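Local coordinates for protein HI_1472 (Haemophilus influenzae, PDB 3PSH) that binds molybdate and tungstate in the periplasm and delivers molybdate to the low-affinity MolBC importer of the inner membrane, at residues V22-Q27 with D86-T91; V44-K49 with P69-S74; R2-Q7 with P108-S113. All coordinates share one frame; numbering follows the deposited sequence.

Contact 1: V22-Q27 with D86-T91. With MOO (molybdate ion), chain B.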
ATOM      1  N   VAL A  22      12.384   0.351  14.828  1.00 12.69           N
ATOM      2  CA  VAL A  22      12.534   1.477  13.853  1.00 12.24           C
ATOM      3  C   VAL A  22      11.865   0.949  12.586  1.00 13.02           C
ATOM      4  O   VAL A  22      12.120  -0.167  12.192  1.00 14.60           O
ATOM      5  CB  VAL A  22      14.033   1.825  13.694  1.00 12.83           C
ATOM      6  CG1 VAL A  22      14.220   2.738  12.448  1.00 15.02           C
ATOM      7  CG2 VAL A  22      14.401   2.638  14.963  1.00 12.08           C
ATOM      8  N   VAL A  23      10.967   1.742  11.991  1.00 11.42           N
ATOM      9  CA  VAL A  23      10.173   1.195  10.893  1.00 11.70           C
ATOM     10  C   VAL A  23      10.500   1.937   9.591  1.00 12.29           C
ATOM     11  O   VAL A  23      10.070   3.074   9.416  1.00 14.77           O
ATOM     12  CB  VAL A  23       8.610   1.283  11.190  1.00 11.46           C
ATOM     13  CG1 VAL A  23       7.907   0.708   9.957  1.00 11.73           C
ATOM     14  CG2 VAL A  23       8.317   0.445  12.453  1.00 11.89           C
ATOM     15  N   LEU A  24      11.343   1.298   8.760  1.00 12.20           N
ATOM     16  CA  LEU A  24      11.872   1.966   7.532  1.00 10.16           C
ATOM     17  C   LEU A  24      11.079   1.682   6.253  1.00  9.88           C
ATOM     18  O   LEU A  24      11.647   1.494   5.163  1.00 11.41           O
ATOM     19  CB  LEU A  24      13.408   1.688   7.362  1.00 10.93           C
ATOM     20  CG  LEU A  24      14.319   2.128   8.608  1.00  9.59           C
ATOM     21  CD1 LEU A  24      15.763   1.829   8.227  1.00 11.51           C
ATOM     22  CD2 LEU A  24      14.068   3.611   9.029  1.00 12.78           C
ATOM     23  N   GLN A  25       9.780   1.513   6.416  1.00 13.50           N
ATOM     24  CA  GLN A  25       8.876   1.175   5.297  1.00 13.20           C
ATOM     25  C   GLN A  25       7.525   1.759   5.697  1.00 12.26           C
ATOM     26  O   GLN A  25       7.039   1.469   6.821  1.00 14.32           O
ATOM     27  CB  GLN A  25       8.796  -0.351   5.150  1.00 13.21           C
ATOM     28  CG  GLN A  25       8.099  -0.727   3.774  1.00 13.75           C
ATOM     29  CD  GLN A  25       7.358  -2.015   3.788  1.00  9.80           C
ATOM     30  OE1 GLN A  25       7.631  -2.892   2.911  1.00 15.74           O
ATOM     31  NE2 GLN A  25       6.488  -2.220   4.762  1.00 11.52           N
ATOM     32  N   HIS A  26       6.854   2.603   4.851  1.00 12.67           N
ATOM     33  CA  HIS A  26       5.565   3.192   5.110  1.00 13.01           C
ATOM     34  C   HIS A  26       4.406   2.192   5.195  1.00 11.75           C
ATOM     35  O   HIS A  26       3.494   2.354   5.971  1.00 14.07           O
ATOM     36  CB  HIS A  26       5.214   4.285   4.063  1.00 12.26           C
ATOM     37  CG  HIS A  26       5.382   3.843   2.630  1.00 14.48           C
ATOM     38  ND1 HIS A  26       6.598   3.473   2.099  1.00 11.90           N
ATOM     39  CD2 HIS A  26       4.499   3.789   1.594  1.00 12.10           C
ATOM     40  CE1 HIS A  26       6.471   3.184   0.810  1.00 15.96           C
ATOM     41  NE2 HIS A  26       5.186   3.290   0.509  1.00 10.79           N
ATOM     42  N   GLN A  27       4.533   1.101   4.440  1.00 12.51           N
ATOM     43  CA  GLN A  27       3.445   0.099   4.450  1.00 12.23           C
ATOM     44  C   GLN A  27       3.371  -0.556   5.815  1.00 11.47           C
ATOM     45  O   GLN A  27       2.295  -0.678   6.439  1.00 13.18           O
ATOM     46  CB  GLN A  27       3.592  -0.979   3.395  1.00 12.25           C
ATOM     47  CG  GLN A  27       3.457  -0.223   2.021  1.00 11.42           C
ATOM     48  CD  GLN A  27       4.760   0.054   1.373  1.00 13.38           C
ATOM     49  OE1 GLN A  27       5.812   0.183   2.002  1.00 14.80           O
ATOM     50  NE2 GLN A  27       4.690   0.179   0.017  1.00 13.24           N
ATOM     51  N   ASP A  86      15.462  -2.047  19.183  1.00 11.26           N
ATOM     52  CA  ASP A  86      15.496  -3.507  19.388  1.00 13.82           C
ATOM     53  C   ASP A  86      15.141  -4.334  18.131  1.00 12.97           C
ATOM     54  O   ASP A  86      15.358  -5.554  18.088  1.00 16.55           O
ATOM     55  CB  ASP A  86      14.671  -3.912  20.625  1.00 13.45           C
ATOM     56  CG  ASP A  86      13.261  -3.291  20.696  1.00 14.65           C
ATOM     57  OD1 ASP A  86      12.777  -2.678  19.696  1.00 13.82           O
ATOM     58  OD2 ASP A  86      12.579  -3.336  21.785  1.00 16.62           O
ATOM     59  N   VAL A  87      14.623  -3.638  17.095  1.00 13.62           N
ATOM     60  CA  VAL A  87      14.391  -4.273  15.770  1.00 12.83           C
ATOM     61  C   VAL A  87      14.253  -3.160  14.744  1.00 12.00           C
ATOM     62  O   VAL A  87      13.802  -2.102  15.140  1.00 13.54           O
ATOM     63  CB  VAL A  87      13.047  -5.141  15.815  1.00 12.62           C
ATOM     64  CG1 VAL A  87      11.790  -4.252  16.108  1.00 12.73           C
ATOM     65  CG2 VAL A  87      12.919  -6.096  14.572  1.00 14.92           C
ATOM     66  N   VAL A  88      14.569  -3.430  13.471  1.00 10.95           N
ATOM     67  CA  VAL A  88      14.344  -2.532  12.298  1.00 11.53           C
ATOM     68  C   VAL A  88      13.541  -3.355  11.323  1.00 12.10           C
ATOM     69  O   VAL A  88      13.982  -4.472  10.929  1.00 12.50           O
ATOM     70  CB  VAL A  88      15.659  -2.116  11.644  1.00 12.49           C
ATOM     71  CG1 VAL A  88      15.478  -1.154  10.449  1.00 14.90           C
ATOM     72  CG2 VAL A  88      16.517  -1.321  12.753  1.00 11.15           C
ATOM     73  N   PHE A  89      12.418  -2.780  10.917  1.00 12.22           N
ATOM     74  CA  PHE A  89      11.665  -3.316   9.777  1.00 11.08           C
ATOM     75  C   PHE A  89      12.157  -2.608   8.555  1.00 13.37           C
ATOM     76  O   PHE A  89      12.293  -1.418   8.584  1.00 13.05           O
ATOM     77  CB  PHE A  89      10.172  -2.985   9.892  1.00  9.86           C
ATOM     78  CG  PHE A  89       9.472  -3.776  10.969  1.00 12.79           C
ATOM     79  CD1 PHE A  89       8.778  -4.990  10.644  1.00 14.53           C
ATOM     80  CD2 PHE A  89       9.469  -3.299  12.276  1.00 14.71           C
ATOM     81  CE1 PHE A  89       8.113  -5.732  11.711  1.00 12.36           C
ATOM     82  CE2 PHE A  89       8.783  -4.018  13.300  1.00 17.56           C
ATOM     83  CZ  PHE A  89       8.080  -5.195  12.961  1.00 14.10           C
ATOM     84  N   VAL A  90      12.461  -3.405   7.531  1.00 12.91           N
ATOM     85  CA  VAL A  90      12.878  -2.814   6.240  1.00 13.32           C
ATOM     86  C   VAL A  90      11.919  -3.310   5.163  1.00 13.14           C
ATOM     87  O   VAL A  90      11.299  -4.385   5.323  1.00 13.24           O
ATOM     88  CB  VAL A  90      14.372  -3.166   5.875  1.00 13.33           C
ATOM     89  CG1 VAL A  90      15.280  -2.588   7.025  1.00 13.02           C
ATOM     90  CG2 VAL A  90      14.623  -4.684   5.582  1.00 12.37           C
ATOM     91  N   THR A  91      11.899  -2.623   4.005  1.00 12.73           N
ATOM     92  CA  THR A  91      11.148  -3.140   2.824  1.00 12.01           C
ATOM     93  C   THR A  91      11.921  -4.326   2.193  1.00 12.31           C
ATOM     94  O   THR A  91      13.159  -4.408   2.211  1.00 13.39           O
ATOM     95  CB  THR A  91      10.921  -1.988   1.861  1.00 14.94           C
ATOM     96  OG1 THR A  91       9.867  -2.309   0.925  1.00 13.82           O
ATOM     97  CG2 THR A  91      12.193  -1.516   1.186  1.00 15.13           C
TER
HETATM   98 MO   MOO B   1       3.828   1.798  -2.953  1.00 33.20          MO
HETATM   99  O1  MOO B   1       2.968   2.303  -4.319  1.00 14.90           O
HETATM  100  O2  MOO B   1       5.379   1.182  -3.377  1.00 20.52           O
HETATM  101  O3  MOO B   1       2.975   0.550  -2.171  1.00 16.87           O
HETATM  102  O4  MOO B   1       3.802   3.100  -1.863  1.00 14.46           O
HETATM  103  O   HOH W   1      13.580  -0.290   4.095  1.00 13.44           O
HETATM  104  O   HOH W   2       8.114  -0.186   0.563  1.00 15.97           O
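Val-22 pairs with Val-88, and Val-23 with Phe-89, in neighbouring strands whose axes approach to 4.7 Å with only 8° between their directions. The backbone bonds confirm a parallel ladder: Val-22 N donates to Val-87 O and Val-22 O accepts from Phe-89 N, after which Leu-24 N donates to Phe-89 O. One residue of the first strand thus bonds to both neighbours of its partner.

Leu-24 can be followed outward. Its CB lies 3.5 Å from Phe-89 O, close to the carbonyl its own N-H engages. With CG beside the backbone N (chi1 -57°), that atom comes to 3.9 Å from Val-88 CG1, and CD1 at the tip closes to 3.7 Å from the same methyl. Met-98 and Ile-102 of helix 96-103 pack on this face. On the other, Val-23 CG2 meets Phe-89 CD2 at 3.9 Å, the two side chains running side by side, with the ring of Phe-151 against that of Phe-89.

Past Leu-24 the strands part, and a water bridges Leu-24 O and Thr-91 N where a ladder bond would otherwise follow. A second water joins Gln-27 OE1 to Thr-91 OG1, linking Thr-91 indirectly to a ligand-binding amide. From the start of helix 26-34, His-26 NE2 donates in the plane of its ring to molybdate O4 at 2.8 Å, and Gln-27 NE2 donates to O3 at 2.8 Å. Gln-27 OE1 stands 3.2 Å above the imidazole plane, toward the rim. Tyr-196, Arg-243, Gly-279 and Tyr-280 supply further hydrogen bonds. Binding at the C-terminal ends of parallel strands, beside a helix start, is characteristic of the Rossmann-like lobes of family 8 solute-binding proteins.

Contact 2: V44-K49 with P69-S74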
ATOM      1  N   VAL A  44      11.298   6.145  12.219  1.00 12.60           N
ATOM      2  CA  VAL A  44      10.517   5.777  11.023  1.00 12.60           C
ATOM      3  C   VAL A  44      11.282   6.326   9.818  1.00 14.20           C
ATOM      4  O   VAL A  44      12.147   7.213  10.003  1.00 14.49           O
ATOM      5  CB  VAL A  44       9.034   6.436  11.112  1.00 12.95           C
ATOM      6  CG1 VAL A  44       8.234   5.895  12.295  1.00 13.93           C
ATOM      7  CG2 VAL A  44       9.075   7.939  11.128  1.00 14.34           C
ATOM      8  N   LEU A  45      11.003   5.795   8.611  1.00 12.88           N
ATOM      9  CA  LEU A  45      11.586   6.313   7.388  1.00 12.25           C
ATOM     10  C   LEU A  45      11.488   7.847   7.272  1.00 11.52           C
ATOM     11  O   LEU A  45      10.477   8.466   7.550  1.00 15.12           O
ATOM     12  CB  LEU A  45      10.996   5.640   6.114  1.00 12.43           C
ATOM     13  CG  LEU A  45       9.488   5.886   5.829  1.00 14.18           C
ATOM     14  CD1 LEU A  45       9.164   5.387   4.384  1.00 18.57           C
ATOM     15  CD2 LEU A  45       8.508   5.371   6.784  1.00 12.24           C
ATOM     16  N   SER A  46      12.570   8.432   6.822  1.00 13.65           N
ATOM     17  CA  SER A  46      12.591   9.906   6.787  1.00 15.34           C
ATOM     18  C   SER A  46      11.623  10.535   5.721  1.00 13.96           C
ATOM     19  O   SER A  46      11.237  11.714   5.890  1.00 17.91           O
ATOM     20  CB  SER A  46      14.046  10.377   6.559  1.00 14.94           C
ATOM     21  OG  SER A  46      14.543   9.962   5.272  1.00 16.73           O
ATOM     22  N   ASN A  47      11.227   9.734   4.697  1.00 15.21           N
ATOM     23  CA  ASN A  47      10.201  10.158   3.718  1.00 14.94           C
ATOM     24  C   ASN A  47       8.774   9.756   4.054  1.00 16.12           C
ATOM     25  O   ASN A  47       7.945   9.609   3.107  1.00 16.90           O
ATOM     26  CB  ASN A  47      10.646   9.699   2.313  1.00 15.13           C
ATOM     27  CG  ASN A  47      10.980   8.244   2.213  1.00 20.49           C
ATOM     28  OD1 ASN A  47      11.338   7.578   3.210  1.00 17.66           O
ATOM     29  ND2 ASN A  47      10.889   7.712   0.962  1.00 19.53           N
ATOM     30  N   TRP A  48       8.483   9.581   5.346  1.00 13.02           N
ATOM     31  CA  TRP A  48       7.095   9.155   5.769  1.00 15.68           C
ATOM     32  C   TRP A  48       5.996  10.133   5.338  1.00 16.64           C
ATOM     33  O   TRP A  48       4.944   9.680   4.816  1.00 14.82           O
ATOM     34  CB  TRP A  48       7.057   8.760   7.234  1.00 16.44           C
ATOM     35  CG  TRP A  48       7.195   9.918   8.175  1.00 14.99           C
ATOM     36  CD1 TRP A  48       8.376  10.458   8.705  1.00 13.44           C
ATOM     37  CD2 TRP A  48       6.115  10.666   8.727  1.00 16.18           C
ATOM     38  NE1 TRP A  48       8.048  11.526   9.539  1.00 13.64           N
ATOM     39  CE2 TRP A  48       6.671  11.657   9.591  1.00 16.27           C
ATOM     40  CE3 TRP A  48       4.697  10.642   8.544  1.00 19.58           C
ATOM     41  CZ2 TRP A  48       5.831  12.599  10.324  1.00 14.88           C
ATOM     42  CZ3 TRP A  48       3.847  11.592   9.289  1.00 19.18           C
ATOM     43  CH2 TRP A  48       4.435  12.552  10.139  1.00 19.22           C
ATOM     44  N   LYS A  49       6.234  11.442   5.409  1.00 16.28           N
ATOM     45  CA  LYS A  49       5.119  12.316   5.020  1.00 16.80           C
ATOM     46  C   LYS A  49       4.883  12.203   3.494  1.00 16.09           C
ATOM     47  O   LYS A  49       3.761  12.212   3.046  1.00 14.97           O
ATOM     48  CB  LYS A  49       5.487  13.779   5.361  1.00 18.08           C
ATOM     49  CG  LYS A  49       5.502  14.012   6.880  1.00 17.82           C
ATOM     50  CD  LYS A  49       5.770  15.536   7.286  1.00 20.79           C
ATOM     51  CE  LYS A  49       5.893  15.711   8.850  1.00 16.22           C
ATOM     52  NZ  LYS A  49       6.518  17.138   8.931  1.00 21.27           N
ATOM     53  N   PRO A  69      16.009   7.745  11.187  1.00 15.10           N
ATOM     54  CA  PRO A  69      17.403   7.346  11.020  1.00 15.52           C
ATOM     55  C   PRO A  69      17.711   6.623   9.728  1.00 15.01           C
ATOM     56  O   PRO A  69      18.740   5.987   9.621  1.00 15.84           O
ATOM     57  CB  PRO A  69      17.626   6.414  12.227  1.00 15.60           C
ATOM     58  CG  PRO A  69      16.332   5.636  12.328  1.00 13.67           C
ATOM     59  CD  PRO A  69      15.319   6.811  12.124  1.00 14.79           C
ATOM     60  N   GLY A  70      16.754   6.625   8.783  1.00 14.92           N
ATOM     61  CA  GLY A  70      16.992   5.980   7.482  1.00 11.95           C
ATOM     62  C   GLY A  70      15.741   6.216   6.617  1.00 12.49           C
ATOM     63  O   GLY A  70      14.960   6.961   7.038  1.00 13.74           O
ATOM     64  N   ASP A  71      15.741   5.595   5.446  1.00 12.33           N
ATOM     65  CA  ASP A  71      14.520   5.618   4.578  1.00 14.32           C
ATOM     66  C   ASP A  71      14.383   4.284   3.898  1.00 13.98           C
ATOM     67  O   ASP A  71      14.802   3.227   4.437  1.00 15.28           O
ATOM     68  CB  ASP A  71      14.630   6.884   3.648  1.00 17.41           C
ATOM     69  CG  ASP A  71      15.754   6.840   2.630  1.00 21.64           C
ATOM     70  OD1 ASP A  71      16.429   5.876   2.466  1.00 14.73           O
ATOM     71  OD2 ASP A  71      16.024   7.865   1.962  1.00 25.91           O
ATOM     72  N   LEU A  72      13.677   4.252   2.732  1.00 13.10           N
ATOM     73  CA  LEU A  72      13.493   2.917   2.179  1.00 12.97           C
ATOM     74  C   LEU A  72      14.714   2.092   1.721  1.00 12.62           C
ATOM     75  O   LEU A  72      14.715   0.803   1.777  1.00 14.13           O
ATOM     76  CB  LEU A  72      12.544   2.983   0.947  1.00 15.96           C
ATOM     77  CG  LEU A  72      11.109   3.378   1.254  1.00 13.66           C
ATOM     78  CD1 LEU A  72      10.444   3.900  -0.012  1.00 13.49           C
ATOM     79  CD2 LEU A  72      10.353   2.230   1.834  1.00 14.20           C
ATOM     80  N   ASN A  73      15.725   2.829   1.242  1.00 13.88           N
ATOM     81  CA  ASN A  73      16.871   2.122   0.662  1.00 14.69           C
ATOM     82  C   ASN A  73      18.250   2.605   1.168  1.00 14.13           C
ATOM     83  O   ASN A  73      19.274   2.347   0.618  1.00 15.87           O
ATOM     84  CB  ASN A  73      16.769   2.169  -0.886  1.00 16.78           C
ATOM     85  CG  ASN A  73      16.894   3.577  -1.401  1.00 20.50           C
ATOM     86  OD1 ASN A  73      17.112   4.552  -0.642  1.00 22.54           O
ATOM     87  ND2 ASN A  73      16.605   3.714  -2.700  1.00 28.39           N
ATOM     88  N   SER A  74      18.242   3.229   2.311  1.00 13.80           N
ATOM     89  CA  SER A  74      19.493   3.773   2.961  1.00 14.51           C
ATOM     90  C   SER A  74      19.281   3.811   4.498  1.00 16.58           C
ATOM     91  O   SER A  74      18.130   3.967   5.020  1.00 15.42           O
ATOM     92  CB  SER A  74      19.891   5.168   2.421  1.00 17.57           C
ATOM     93  OG  SER A  74      18.974   6.207   2.862  1.00 17.09           O
TER
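Leu-45 and Ser-46 close tightly on Gly-70. Ser-46 N donates to Gly-70 O at 2.8 Å, in the plane of that carbonyl, and Leu-45 CA brings a C-H to the same oxygen at 3.5 Å, so the oxygen takes one N-H bond and a weaker C-H contact. Beside it, Leu-45 CB rests 3.8 Å from Asp-71 CA, and Leu-45 CD1 lies alongside Leu-72 CG; His-26 of helix 26-34 touches both leucines. Asn-47 OD1 belongs to this packed part too, facing Asp-71 CB at 3.4 Å with the amide and carboxylate planes turned 56° apart; the oxygen is buried by the contact without a polar partner in the model. Segment 44-49 is the loop that leaves strand 41-44 of the parallel sheet: a type I beta turn from Leu-45 to Trp-48, with Trp-48 N bonded to Leu-45 O, leads straight into helix 48-52. Toward the solvent side the fit is less specific. Exposed Ser-46 meets Asp-71 CB through its OG at 3.5 Å, a contact with carbon and not with the carboxylate. The carboxylate serves its own loop instead, where Ser-74 OG donates to Asp-71 OD1 at 2.6 Å from above the carboxylate plane.

Contact 3: R2-Q7 with P108-S113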
ATOM      1  N   ARG A   2      12.786 -14.857  20.528  1.00 15.94           N
ATOM      2  CA  ARG A   2      11.834 -15.508  19.655  1.00 17.57           C
ATOM      3  C   ARG A   2      12.487 -15.604  18.319  1.00 17.38           C
ATOM      4  O   ARG A   2      13.197 -14.651  17.904  1.00 17.18           O
ATOM      5  CB  ARG A   2      10.597 -14.565  19.498  1.00 17.39           C
ATOM      6  CG  ARG A   2       9.898 -14.273  20.755  1.00 21.11           C
ATOM      7  CD  ARG A   2       8.677 -13.442  20.472  1.00 17.87           C
ATOM      8  NE  ARG A   2       9.063 -12.038  20.344  1.00 13.84           N
ATOM      9  CZ  ARG A   2       8.181 -11.119  19.935  1.00 12.19           C
ATOM     10  NH1 ARG A   2       6.985 -11.545  19.524  1.00 17.72           N
ATOM     11  NH2 ARG A   2       8.540  -9.859  19.850  1.00 15.62           N
ATOM     12  N   ILE A   3      12.183 -16.681  17.573  1.00 19.47           N
ATOM     13  CA  ILE A   3      12.618 -16.708  16.158  1.00 18.44           C
ATOM     14  C   ILE A   3      11.418 -16.576  15.233  1.00 18.70           C
ATOM     15  O   ILE A   3      10.398 -17.250  15.389  1.00 19.14           O
ATOM     16  CB  ILE A   3      13.423 -18.013  15.866  1.00 20.65           C
ATOM     17  CG1 ILE A   3      14.676 -18.088  16.753  1.00 22.86           C
ATOM     18  CG2 ILE A   3      13.857 -18.103  14.484  1.00 18.28           C
ATOM     19  CD1 ILE A   3      15.248 -19.523  16.761  1.00 25.74           C
ATOM     20  N   ILE A   4      11.552 -15.643  14.272  1.00 17.91           N
ATOM     21  CA  ILE A   4      10.497 -15.508  13.251  1.00 18.44           C
ATOM     22  C   ILE A   4      11.079 -15.740  11.887  1.00 16.81           C
ATOM     23  O   ILE A   4      12.258 -15.745  11.753  1.00 19.15           O
ATOM     24  CB  ILE A   4       9.734 -14.123  13.341  1.00 18.53           C
ATOM     25  CG1 ILE A   4      10.694 -12.924  13.053  1.00 17.62           C
ATOM     26  CG2 ILE A   4       8.976 -14.014  14.667  1.00 21.51           C
ATOM     27  CD1 ILE A   4      10.928 -12.564  11.544  1.00 19.35           C
ATOM     28  N   THR A   5      10.206 -15.951  10.877  1.00 18.47           N
ATOM     29  CA  THR A   5      10.634 -15.986   9.475  1.00 17.18           C
ATOM     30  C   THR A   5      10.010 -14.767   8.799  1.00 15.83           C
ATOM     31  O   THR A   5       8.811 -14.531   8.842  1.00 17.39           O
ATOM     32  CB  THR A   5      10.223 -17.251   8.738  1.00 17.80           C
ATOM     33  OG1 THR A   5      10.748 -18.370   9.482  1.00 20.98           O
ATOM     34  CG2 THR A   5      10.746 -17.299   7.331  1.00 22.24           C
ATOM     35  N   ASP A   6      10.884 -13.970   8.279  1.00 14.25           N
ATOM     36  CA  ASP A   6      10.406 -12.702   7.605  1.00 14.74           C
ATOM     37  C   ASP A   6      10.078 -13.006   6.114  1.00 14.85           C
ATOM     38  O   ASP A   6      10.255 -14.123   5.611  1.00 16.19           O
ATOM     39  CB  ASP A   6      11.429 -11.561   7.803  1.00 13.88           C
ATOM     40  CG  ASP A   6      12.601 -11.590   6.836  1.00 14.77           C
ATOM     41  OD1 ASP A   6      12.703 -12.457   5.895  1.00 14.48           O
ATOM     42  OD2 ASP A   6      13.456 -10.684   6.984  1.00 14.12           O
ATOM     43  N   GLN A   7       9.665 -11.940   5.428  1.00 15.00           N
ATOM     44  CA  GLN A   7       9.163 -12.097   4.058  1.00 16.12           C
ATOM     45  C   GLN A   7      10.280 -12.178   2.957  1.00 18.40           C
ATOM     46  O   GLN A   7      10.032 -12.177   1.694  1.00 20.47           O
ATOM     47  CB  GLN A   7       8.051 -11.070   3.828  1.00 15.78           C
ATOM     48  CG  GLN A   7       6.859 -11.382   4.714  1.00 17.50           C
ATOM     49  CD  GLN A   7       5.604 -10.616   4.265  1.00 15.72           C
ATOM     50  OE1 GLN A   7       5.625  -9.419   4.258  1.00 16.31           O
ATOM     51  NE2 GLN A   7       4.486 -11.294   4.146  1.00 12.98           N
ATOM     52  N   PRO A 108      18.475  -6.785  15.000  1.00 15.58           N
ATOM     53  CA  PRO A 108      17.663  -7.724  14.155  1.00 14.38           C
ATOM     54  C   PRO A 108      16.925  -6.872  13.073  1.00 12.79           C
ATOM     55  O   PRO A 108      16.469  -5.760  13.331  1.00 11.87           O
ATOM     56  CB  PRO A 108      16.626  -8.339  15.166  1.00 13.43           C
ATOM     57  CG  PRO A 108      17.228  -7.990  16.516  1.00 18.01           C
ATOM     58  CD  PRO A 108      18.000  -6.750  16.390  1.00 13.94           C
ATOM     59  N   VAL A 109      16.785  -7.474  11.897  1.00 13.06           N
ATOM     60  CA  VAL A 109      16.097  -6.841  10.776  1.00 12.38           C
ATOM     61  C   VAL A 109      14.951  -7.767  10.292  1.00 11.02           C
ATOM     62  O   VAL A 109      15.160  -8.980  10.138  1.00 14.55           O
ATOM     63  CB  VAL A 109      17.100  -6.775   9.574  1.00 11.33           C
ATOM     64  CG1 VAL A 109      16.332  -6.385   8.187  1.00 12.06           C
ATOM     65  CG2 VAL A 109      18.173  -5.736   9.819  1.00 11.32           C
ATOM     66  N   VAL A 110      13.786  -7.170  10.047  1.00 10.91           N
ATOM     67  CA  VAL A 110      12.643  -7.942   9.620  1.00 10.59           C
ATOM     68  C   VAL A 110      12.131  -7.265   8.343  1.00 12.13           C
ATOM     69  O   VAL A 110      11.760  -6.081   8.367  1.00 13.44           O
ATOM     70  CB  VAL A 110      11.499  -7.867  10.627  1.00 12.19           C
ATOM     71  CG1 VAL A 110      10.184  -8.634  10.112  1.00 12.89           C
ATOM     72  CG2 VAL A 110      11.941  -8.524  11.917  1.00  9.88           C
ATOM     73  N   ALA A 111      12.285  -8.015   7.243  1.00 12.89           N
ATOM     74  CA  ALA A 111      11.932  -7.516   5.841  1.00 14.36           C
ATOM     75  C   ALA A 111      10.465  -7.817   5.563  1.00 15.04           C
ATOM     76  O   ALA A 111       9.949  -8.979   5.896  1.00 16.10           O
ATOM     77  CB  ALA A 111      12.853  -8.211   4.820  1.00 12.59           C
ATOM     78  N   ILE A 112       9.752  -6.802   5.094  1.00 12.32           N
ATOM     79  CA  ILE A 112       8.325  -6.984   4.847  1.00 11.85           C
ATOM     80  C   ILE A 112       8.051  -6.691   3.354  1.00 11.93           C
ATOM     81  O   ILE A 112       8.444  -5.678   2.823  1.00 13.86           O
ATOM     82  CB  ILE A 112       7.518  -6.015   5.701  1.00 11.63           C
ATOM     83  CG1 ILE A 112       7.622  -6.367   7.209  1.00 12.20           C
ATOM     84  CG2 ILE A 112       5.958  -6.017   5.245  1.00 13.89           C
ATOM     85  CD1 ILE A 112       7.002  -7.725   7.717  1.00 12.98           C
ATOM     86  N   SER A 113       7.343  -7.644   2.731  1.00 13.63           N
ATOM     87  CA  SER A 113       6.994  -7.457   1.331  1.00 12.96           C
ATOM     88  C   SER A 113       5.473  -7.393   1.184  1.00 12.38           C
ATOM     89  O   SER A 113       5.040  -6.977   0.103  1.00 14.73           O
ATOM     90  CB  SER A 113       7.391  -8.671   0.490  1.00 15.13           C
ATOM     91  OG  SER A 113       6.725  -9.815   0.953  1.00 13.04           O
TER
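Asp-6 has its CG between the backbone N and the carbonyl carbon (chi1 82°), which puts CG 3.6 Å from Ala-111 N. Gln-7 continues extended beyond CG (chi2 -165°), carrying CD toward Ser-113. Three hydrogen bonds result. Ala-111 N donates to Asp-6 OD2 at 2.9 Å from above the carboxylate plane; Gln-7 N donates to Ala-111 O at 3.0 Å; and Ser-113 N donates to Gln-7 OE1 at 2.9 Å, approaching from above the amide plane. Ala-111 is therefore held at both its N-H and its carbonyl. Asp-6 OD2 also forms a salt bridge with Arg-10, while OD1 accepts from Leu-8 N. The Gln-7 amide is fixed at both ends, OE1 also taking Leu-114 N and NE2 donating to Gln-142 OE1 and Gly-139 O. Further back along the strand, Ile-4 CD1 meets Val-110 CG2 at 4.2 Å, their side chains crossing at about a right angle, with Leu-146 of helix 132-151 touching both. Two side chains and one backbone N-H hold the backbone of strand 109-112, an edge strand of the parallel sheet, and of Ser-113 just beyond it, docking there the loop that joins the strands of the antiparallel hairpin 2-5/11-14.

In the fold
From the N terminus, segment 2-7 begins the hairpin and meets 108-113 only a hundred residues later; contact 3 thus closes the outermost loop. Within it, strand 21-24 finds strand 87-91 in contact 1, and within that span contact 2 closes a short loop between 44-49 and 69-74. The three are concentric and none cross. Contacts 1 and 2 touch, Val-23 O lying 3.0 Å from Leu-45 N. Contacts 1 and 3 meet through adjacent strands 87-91 and 109-112, whereas contacts 2 and 3 remain about 8 Å apart at their nearest atoms. Together they join the hairpin, the 2-1-3-4 parallel sheet and its connecting loops into one lobe.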